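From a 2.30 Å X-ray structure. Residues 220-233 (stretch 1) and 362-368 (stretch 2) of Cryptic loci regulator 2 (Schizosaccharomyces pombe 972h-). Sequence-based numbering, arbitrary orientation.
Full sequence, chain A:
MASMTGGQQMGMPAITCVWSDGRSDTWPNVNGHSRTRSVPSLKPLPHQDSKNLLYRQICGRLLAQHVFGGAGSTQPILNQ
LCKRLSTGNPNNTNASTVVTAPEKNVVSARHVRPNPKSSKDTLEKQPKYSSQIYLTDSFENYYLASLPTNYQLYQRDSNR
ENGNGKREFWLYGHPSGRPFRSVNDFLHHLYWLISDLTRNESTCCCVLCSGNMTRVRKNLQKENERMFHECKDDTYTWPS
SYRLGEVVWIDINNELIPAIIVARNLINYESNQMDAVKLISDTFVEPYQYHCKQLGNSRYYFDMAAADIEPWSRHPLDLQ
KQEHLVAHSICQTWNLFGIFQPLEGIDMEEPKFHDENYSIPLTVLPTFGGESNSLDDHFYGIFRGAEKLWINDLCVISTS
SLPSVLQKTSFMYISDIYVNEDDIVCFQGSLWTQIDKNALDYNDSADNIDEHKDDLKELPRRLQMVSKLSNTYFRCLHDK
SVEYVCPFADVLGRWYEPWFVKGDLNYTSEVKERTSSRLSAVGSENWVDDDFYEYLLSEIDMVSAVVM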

ATOM      1  N   LEU A 220       1.256  12.665   5.694  1.00 53.96           N
ATOM      2  CA  LEU A 220       2.100  11.476   5.769  1.00 51.98           C
ATOM      3  C   LEU A 220       1.265  10.228   6.034  1.00 45.50           C
ATOM      4  O   LEU A 220       1.448   9.195   5.381  1.00 50.70           O
ATOM      5  CB  LEU A 220       3.166  11.649   6.853  1.00 52.43           C
ATOM      6  CG  LEU A 220       4.080  10.439   7.077  1.00 57.91           C
ATOM      7  CD1 LEU A 220       4.820  10.057   5.798  1.00 58.71           C
ATOM      8  CD2 LEU A 220       5.068  10.708   8.201  1.00 61.49           C
ATOM      9  N   GLN A 221       0.344  10.307   6.997  1.00 42.64           N
ATOM     10  CA  GLN A 221      -0.545   9.182   7.269  1.00 46.18           C
ATOM     11  C   GLN A 221      -1.261   8.743   5.999  1.00 53.60           C
ATOM     12  O   GLN A 221      -1.301   7.552   5.671  1.00 50.38           O
ATOM     13  CB  GLN A 221      -1.552   9.566   8.355  1.00 45.53           C
ATOM     14  CG  GLN A 221      -2.615   8.512   8.647  1.00 54.44           C
ATOM     15  CD  GLN A 221      -2.038   7.232   9.214  1.00 61.37           C
ATOM     16  OE1 GLN A 221      -0.942   7.226   9.774  1.00 72.76           O
ATOM     17  NE2 GLN A 221      -2.778   6.135   9.073  1.00 56.91           N
ATOM     18  N   LYS A 222      -1.824   9.703   5.263  1.00 53.12           N
ATOM     19  CA  LYS A 222      -2.530   9.384   4.027  1.00 50.30           C
ATOM     20  C   LYS A 222      -1.602   8.701   3.027  1.00 47.49           C
ATOM     21  O   LYS A 222      -1.967   7.691   2.414  1.00 48.98           O
ATOM     22  CB  LYS A 222      -3.127  10.662   3.433  1.00 59.28           C
ATOM     23  CG  LYS A 222      -4.211  10.436   2.395  1.00 74.36           C
ATOM     24  CD  LYS A 222      -4.791  11.765   1.933  1.00 84.49           C
ATOM     25  CE  LYS A 222      -5.997  11.578   1.030  1.00 96.72           C
ATOM     26  NZ  LYS A 222      -5.689  10.743  -0.163  1.00 79.34           N
ATOM     27  N   GLU A 223      -0.388   9.208   2.895  1.00 43.04           N
ATOM     28  CA  GLU A 223       0.577   8.608   1.996  1.00 41.87           C
ATOM     29  C   GLU A 223       0.885   7.184   2.417  1.00 51.24           C
ATOM     30  O   GLU A 223       0.988   6.293   1.585  1.00 48.72           O
ATOM     31  CB  GLU A 223       1.871   9.409   1.971  1.00 45.12           C
ATOM     32  CG  GLU A 223       1.801  10.691   1.169  1.00 64.25           C
ATOM     33  CD  GLU A 223       3.171  11.205   0.778  1.00 95.03           C
ATOM     34  OE1 GLU A 223       4.166  10.818   1.425  1.00 74.98           O
ATOM     35  OE2 GLU A 223       3.253  11.996  -0.183  1.00 82.25           O
ATOM     36  N   ASN A 224       1.039   6.973   3.717  1.00 43.46           N
ATOM     37  CA  ASN A 224       1.344   5.641   4.229  1.00 49.66           C
ATOM     38  C   ASN A 224       0.185   4.681   3.998  1.00 40.23           C
ATOM     39  O   ASN A 224       0.401   3.515   3.648  1.00 41.40           O
ATOM     40  CB  ASN A 224       1.686   5.722   5.715  1.00 53.05           C
ATOM     41  CG  ASN A 224       3.086   6.252   5.963  1.00 50.35           C
ATOM     42  OD1 ASN A 224       3.999   6.019   5.171  1.00 55.22           O
ATOM     43  ND2 ASN A 224       3.262   6.967   7.067  1.00 50.07           N
ATOM     44  N   GLU A 225      -1.049   5.144   4.203  1.00 42.52           N
ATOM     45  CA  GLU A 225      -2.207   4.302   3.926  1.00 44.46           C
ATOM     46  C   GLU A 225      -2.244   3.890   2.459  1.00 46.84           C
ATOM     47  O   GLU A 225      -2.489   2.723   2.135  1.00 52.41           O
ATOM     48  CB  GLU A 225      -3.490   5.035   4.312  1.00 46.07           C
ATOM     49  CG  GLU A 225      -3.593   5.353   5.793  1.00 51.86           C
ATOM     50  CD  GLU A 225      -4.839   6.143   6.138  1.00 50.19           C
ATOM     51  OE1 GLU A 225      -5.738   6.248   5.278  1.00 57.48           O
ATOM     52  OE2 GLU A 225      -4.916   6.665   7.268  1.00 56.19           O
ATOM     53  N   ARG A 226      -1.961   4.827   1.572  1.00 50.56           N
ATOM     54  CA  ARG A 226      -1.952   4.520   0.159  1.00 55.34           C
ATOM     55  C   ARG A 226      -0.808   3.573  -0.177  1.00 40.89           C
ATOM     56  O   ARG A 226      -0.956   2.703  -1.014  1.00 46.02           O
ATOM     57  CB  ARG A 226      -1.885   5.796  -0.677  1.00 47.09           C
ATOM     58  CG  ARG A 226      -3.159   6.615  -0.620  1.00 50.30           C
ATOM     59  CD  ARG A 226      -3.246   7.643  -1.730  1.00 49.35           C
ATOM     60  NE  ARG A 226      -2.127   8.567  -1.712  1.00 57.51           N
ATOM     61  CZ  ARG A 226      -1.135   8.543  -2.588  1.00 49.40           C
ATOM     62  NH1 ARG A 226      -0.153   9.413  -2.489  1.00 58.32           N
ATOM     63  NH2 ARG A 226      -1.130   7.655  -3.565  1.00 55.13           N
ATOM     64  N   MET A 227       0.330   3.733   0.478  1.00 45.58           N
ATOM     65  CA  MET A 227       1.451   2.849   0.209  1.00 50.46           C
ATOM     66  C   MET A 227       1.083   1.424   0.577  1.00 52.88           C
ATOM     67  O   MET A 227       1.368   0.499  -0.163  1.00 48.00           O
ATOM     68  CB  MET A 227       2.692   3.267   0.973  1.00 46.57           C
ATOM     69  CG  MET A 227       3.876   2.363   0.703  1.00 47.66           C
ATOM     70  SD  MET A 227       5.378   2.969   1.451  1.00 51.47           S
ATOM     71  CE  MET A 227       4.888   3.018   3.161  1.00 48.10           C
ATOM     72  N   PHE A 228       0.449   1.251   1.726  1.00 43.57           N
ATOM     73  CA  PHE A 228       0.025  -0.080   2.151  1.00 48.69           C
ATOM     74  C   PHE A 228      -0.847  -0.735   1.089  1.00 50.42           C
ATOM     75  O   PHE A 228      -0.648  -1.903   0.735  1.00 46.89           O
ATOM     76  CB  PHE A 228      -0.728   0.008   3.479  1.00 45.26           C
ATOM     77  CG  PHE A 228      -1.481  -1.245   3.831  1.00 49.52           C
ATOM     78  CD1 PHE A 228      -0.836  -2.311   4.435  1.00 48.38           C
ATOM     79  CD2 PHE A 228      -2.835  -1.356   3.556  1.00 52.60           C
ATOM     80  CE1 PHE A 228      -1.524  -3.463   4.756  1.00 47.57           C
ATOM     81  CE2 PHE A 228      -3.528  -2.508   3.876  1.00 54.22           C
ATOM     82  CZ  PHE A 228      -2.872  -3.563   4.476  1.00 51.55           C
ATOM     83  N   HIS A 229      -1.821   0.010   0.564  1.00 49.47           N
ATOM     84  CA  HIS A 229      -2.737  -0.559  -0.418  1.00 45.75           C
ATOM     85  C   HIS A 229      -2.076  -0.721  -1.780  1.00 43.52           C
ATOM     86  O   HIS A 229      -2.441  -1.628  -2.537  1.00 49.67           O
ATOM     87  CB  HIS A 229      -3.990   0.305  -0.517  1.00 46.96           C
ATOM     88  CG  HIS A 229      -4.937   0.108   0.624  1.00 40.77           C
ATOM     89  ND1 HIS A 229      -5.647  -1.059   0.807  1.00 51.59           N
ATOM     90  CD2 HIS A 229      -5.283   0.922   1.650  1.00 49.13           C
ATOM     91  CE1 HIS A 229      -6.392  -0.955   1.892  1.00 45.85           C
ATOM     92  NE2 HIS A 229      -6.192   0.238   2.422  1.00 44.02           N
ATOM     93  N   GLU A 230      -1.112   0.138  -2.116  1.00 43.61           N
ATOM     94  CA  GLU A 230      -0.306  -0.103  -3.309  1.00 44.22           C
ATOM     95  C   GLU A 230       0.484  -1.398  -3.168  1.00 47.72           C
ATOM     96  O   GLU A 230       0.597  -2.177  -4.122  1.00 46.91           O
ATOM     97  CB  GLU A 230       0.638   1.074  -3.556  1.00 36.29           C
ATOM     98  CG  GLU A 230       1.397   0.993  -4.871  1.00 38.62           C
ATOM     99  CD  GLU A 230       2.403   2.114  -5.033  1.00 53.70           C
ATOM    100  OE1 GLU A 230       2.272   3.139  -4.327  1.00 44.48           O
ATOM    101  OE2 GLU A 230       3.326   1.972  -5.865  1.00 42.41           O
ATOM    102  N   CYS A 231       1.035  -1.640  -1.979  1.00 52.70           N
ATOM    103  CA  CYS A 231       1.737  -2.889  -1.711  1.00 44.30           C
ATOM    104  C   CYS A 231       0.789  -4.077  -1.812  1.00 38.56           C
ATOM    105  O   CYS A 231       1.068  -5.057  -2.513  1.00 42.82           O
ATOM    106  CB  CYS A 231       2.367  -2.820  -0.321  1.00 54.97           C
ATOM    107  SG  CYS A 231       3.347  -4.246   0.124  1.00 48.03           S
ATOM    108  N   LYS A 232      -0.342  -4.002  -1.112  1.00 42.24           N
ATOM    109  CA  LYS A 232      -1.309  -5.092  -1.133  1.00 49.24           C
ATOM    110  C   LYS A 232      -1.765  -5.395  -2.555  1.00 50.15           C
ATOM    111  O   LYS A 232      -1.900  -6.562  -2.936  1.00 55.54           O
ATOM    112  CB  LYS A 232      -2.502  -4.735  -0.248  1.00 44.39           C
ATOM    113  CG  LYS A 232      -3.409  -5.903   0.096  1.00 45.63           C
ATOM    114  CD  LYS A 232      -4.488  -5.478   1.082  1.00 48.25           C
ATOM    115  CE  LYS A 232      -5.490  -6.591   1.352  1.00 48.50           C
ATOM    116  NZ  LYS A 232      -4.888  -7.745   2.079  1.00 52.81           N
ATOM    117  N   ASP A 233      -1.999  -4.355  -3.359  1.00 52.97           N
ATOM    118  CA  ASP A 233      -2.453  -4.578  -4.727  1.00 43.78           C
ATOM    119  C   ASP A 233      -1.359  -5.206  -5.581  1.00 44.25           C
ATOM    120  O   ASP A 233      -1.639  -6.070  -6.418  1.00 43.96           O
ATOM    121  CB  ASP A 233      -2.930  -3.263  -5.345  1.00 54.12           C
ATOM    122  CG  ASP A 233      -4.178  -2.720  -4.674  1.00 48.00           C
ATOM    123  OD1 ASP A 233      -4.840  -3.481  -3.937  1.00 54.11           O
ATOM    124  OD2 ASP A 233      -4.499  -1.532  -4.887  1.00 57.08           O
ATOM    125  N   LEU A 362     -12.023  -9.126   6.635  1.00 71.13           N
ATOM    126  CA  LEU A 362     -11.865  -7.685   6.502  1.00 57.42           C
ATOM    127  C   LEU A 362     -10.389  -7.305   6.498  1.00 69.93           C
ATOM    128  O   LEU A 362      -9.561  -7.919   7.175  1.00 66.23           O
ATOM    129  CB  LEU A 362     -12.585  -6.955   7.637  1.00 65.57           C
ATOM    130  CG  LEU A 362     -14.117  -6.953   7.625  1.00 70.52           C
ATOM    131  CD1 LEU A 362     -14.638  -6.044   8.730  1.00 64.38           C
ATOM    132  CD2 LEU A 362     -14.678  -6.515   6.274  1.00 67.19           C
ATOM    133  N   THR A 363     -10.065  -6.285   5.708  1.00 63.19           N
ATOM    134  CA  THR A 363      -8.713  -5.745   5.642  1.00 53.29           C
ATOM    135  C   THR A 363      -8.549  -4.705   6.743  1.00 54.18           C
ATOM    136  O   THR A 363      -9.249  -3.687   6.749  1.00 50.51           O
ATOM    137  CB  THR A 363      -8.445  -5.128   4.271  1.00 49.18           C
ATOM    138  OG1 THR A 363      -8.583  -6.130   3.255  1.00 59.28           O
ATOM    139  CG2 THR A 363      -7.039  -4.537   4.205  1.00 50.66           C
ATOM    140  N   VAL A 364      -7.631  -4.959   7.672  1.00 55.83           N
ATOM    141  CA  VAL A 364      -7.395  -4.070   8.803  1.00 48.27           C
ATOM    142  C   VAL A 364      -6.183  -3.204   8.496  1.00 50.65           C
ATOM    143  O   VAL A 364      -5.102  -3.718   8.179  1.00 56.44           O
ATOM    144  CB  VAL A 364      -7.199  -4.862  10.108  1.00 50.39           C
ATOM    145  CG1 VAL A 364      -7.054  -3.908  11.287  1.00 46.79           C
ATOM    146  CG2 VAL A 364      -8.374  -5.804  10.329  1.00 51.92           C
ATOM    147  N   LEU A 365      -6.361  -1.896   8.602  1.00 55.89           N
ATOM    148  CA  LEU A 365      -5.318  -0.949   8.240  1.00 54.49           C
ATOM    149  C   LEU A 365      -4.255  -0.908   9.333  1.00 53.33           C
ATOM    150  O   LEU A 365      -4.565  -0.518  10.465  1.00 46.07           O
ATOM    151  CB  LEU A 365      -5.919   0.434   8.050  1.00 51.78           C
ATOM    152  CG  LEU A 365      -5.015   1.561   7.559  1.00 52.61           C
ATOM    153  CD1 LEU A 365      -4.540   1.292   6.140  1.00 49.52           C
ATOM    154  CD2 LEU A 365      -5.781   2.872   7.643  1.00 51.47           C
ATOM    155  N   PRO A 366      -3.013  -1.290   9.049  1.00 49.99           N
ATOM    156  CA  PRO A 366      -1.974  -1.211  10.078  1.00 48.76           C
ATOM    157  C   PRO A 366      -1.443   0.204  10.241  1.00 56.39           C
ATOM    158  O   PRO A 366      -1.365   0.982   9.287  1.00 56.20           O
ATOM    159  CB  PRO A 366      -0.888  -2.150   9.544  1.00 52.23           C
ATOM    160  CG  PRO A 366      -1.003  -2.017   8.076  1.00 52.13           C
ATOM    161  CD  PRO A 366      -2.474  -1.807   7.778  1.00 50.48           C
ATOM    162  N   THR A 367      -1.086   0.534  11.478  1.00 51.69           N
ATOM    163  CA  THR A 367      -0.440   1.805  11.808  1.00 71.31           C
ATOM    164  C   THR A 367       0.950   1.470  12.335  1.00 74.54           C
ATOM    165  O   THR A 367       1.130   1.214  13.529  1.00 86.63           O
ATOM    166  CB  THR A 367      -1.262   2.610  12.824  1.00 87.73           C
ATOM    167  OG1 THR A 367      -1.556   1.795  13.968  1.00 77.57           O
ATOM    168  CG2 THR A 367      -2.562   3.094  12.191  1.00 81.67           C
ATOM    169  N   PHE A 368       1.938   1.476  11.435  1.00 66.49           N
ATOM    170  CA  PHE A 368       3.284   1.051  11.807  1.00 86.84           C
ATOM    171  C   PHE A 368       3.996   2.110  12.640  1.00 88.61           C
ATOM    172  O   PHE A 368       4.760   1.776  13.553  1.00 95.03           O
ATOM    173  CB  PHE A 368       4.100   0.733  10.556  1.00 78.71           C
ATOM    174  CG  PHE A 368       3.726  -0.561   9.897  1.00 75.11           C
ATOM    175  CD1 PHE A 368       3.684  -1.738  10.626  1.00 72.62           C
ATOM    176  CD2 PHE A 368       3.440  -0.605   8.541  1.00 68.25           C
ATOM    177  CE1 PHE A 368       3.349  -2.930  10.017  1.00 75.24           C
ATOM    178  CE2 PHE A 368       3.103  -1.795   7.928  1.00 68.38           C
ATOM    179  CZ  PHE A 368       3.057  -2.959   8.668  1.00 70.76           C
TER

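Residues 220–233, part of a longer helix, pack against an irregular, extended segment, 362–368, far away in the sequence, and no hydrogen bond joins the two. The contact, which buries 365 Å² in all, therefore rests on the fit of side chains, and the side-chain rotamers help to set which atoms meet.

F228 is the centre of it. Its CA-to-CB bond points toward the segment, and chi1 of 166° (t) with chi2 of 83° carries the ring out among T363, V364, L365 and P366. P366 lies over one face: its CD is 3.7 Å from the centroid of the F228 ring and only 15° off the normal, a CH-pi contact. Proline suits this place because its CD is bonded to the backbone nitrogen and so carries a slight positive polarization, which favours the electron-rich face of an aromatic ring. At the edge of the F228 ring, near its plane, T363 CG2 comes to 4.1 Å from F228 CE2. Phenylalanine's flat apolar ring thus offers a face to P366 and an edge to T363.

Of the segment's residues, L365 has the largest area covered by the helix. Its CA-to-CB bond runs sideways, but chi1 t and chi2 p bring the end of the side chain nearer to the helix. L365 CD1 lies 4.1 Å from F228 CD2 and 4.2 Å from H229 NE2. Both methyls pack on E225, with L365 CD2 closest, 3.7 Å from E225 CD. A branched, flexible side chain can fill such a space between an aromatic ring and the carboxylate end of a glutamate.

That glutamate is buried, yet its charge is not left unanswered. E225 takes chi1 m and chi2 t, and its OE2 accepts a hydrogen bond from Q221 NE2 at 2.8 Å, with an angle of 157° at the hydrogen; both carboxylate oxygens also have partners elsewhere in the structure. Q221 stands one helical turn earlier, and its t, p bend at chi1 and chi2 lets the amide reach E225. Q221 NE2 also lies 4.4 Å from T367 CG2, a loose contact.

At the other end, the CA-to-CB bond of T363 points toward the helix, with chi1 at -60° (m). Threonine is small enough to sit by F228, H229 and K232 together: T363 CG2 approaches H229 CE1 at 4.3 Å, and both branches lie near K232 CE, T363 OG1 at 3.7 Å. H229, with chi1 -77° (m) and chi2 -69°, starts sideways but brings its ring nearer to T363 and L365; its NE2 is hydrogen-bonded elsewhere. K232 extends through three t torsions before chi4 turns to p. K232 CE makes the closest approach; NZ is hydrogen-bonded elsewhere in the structure.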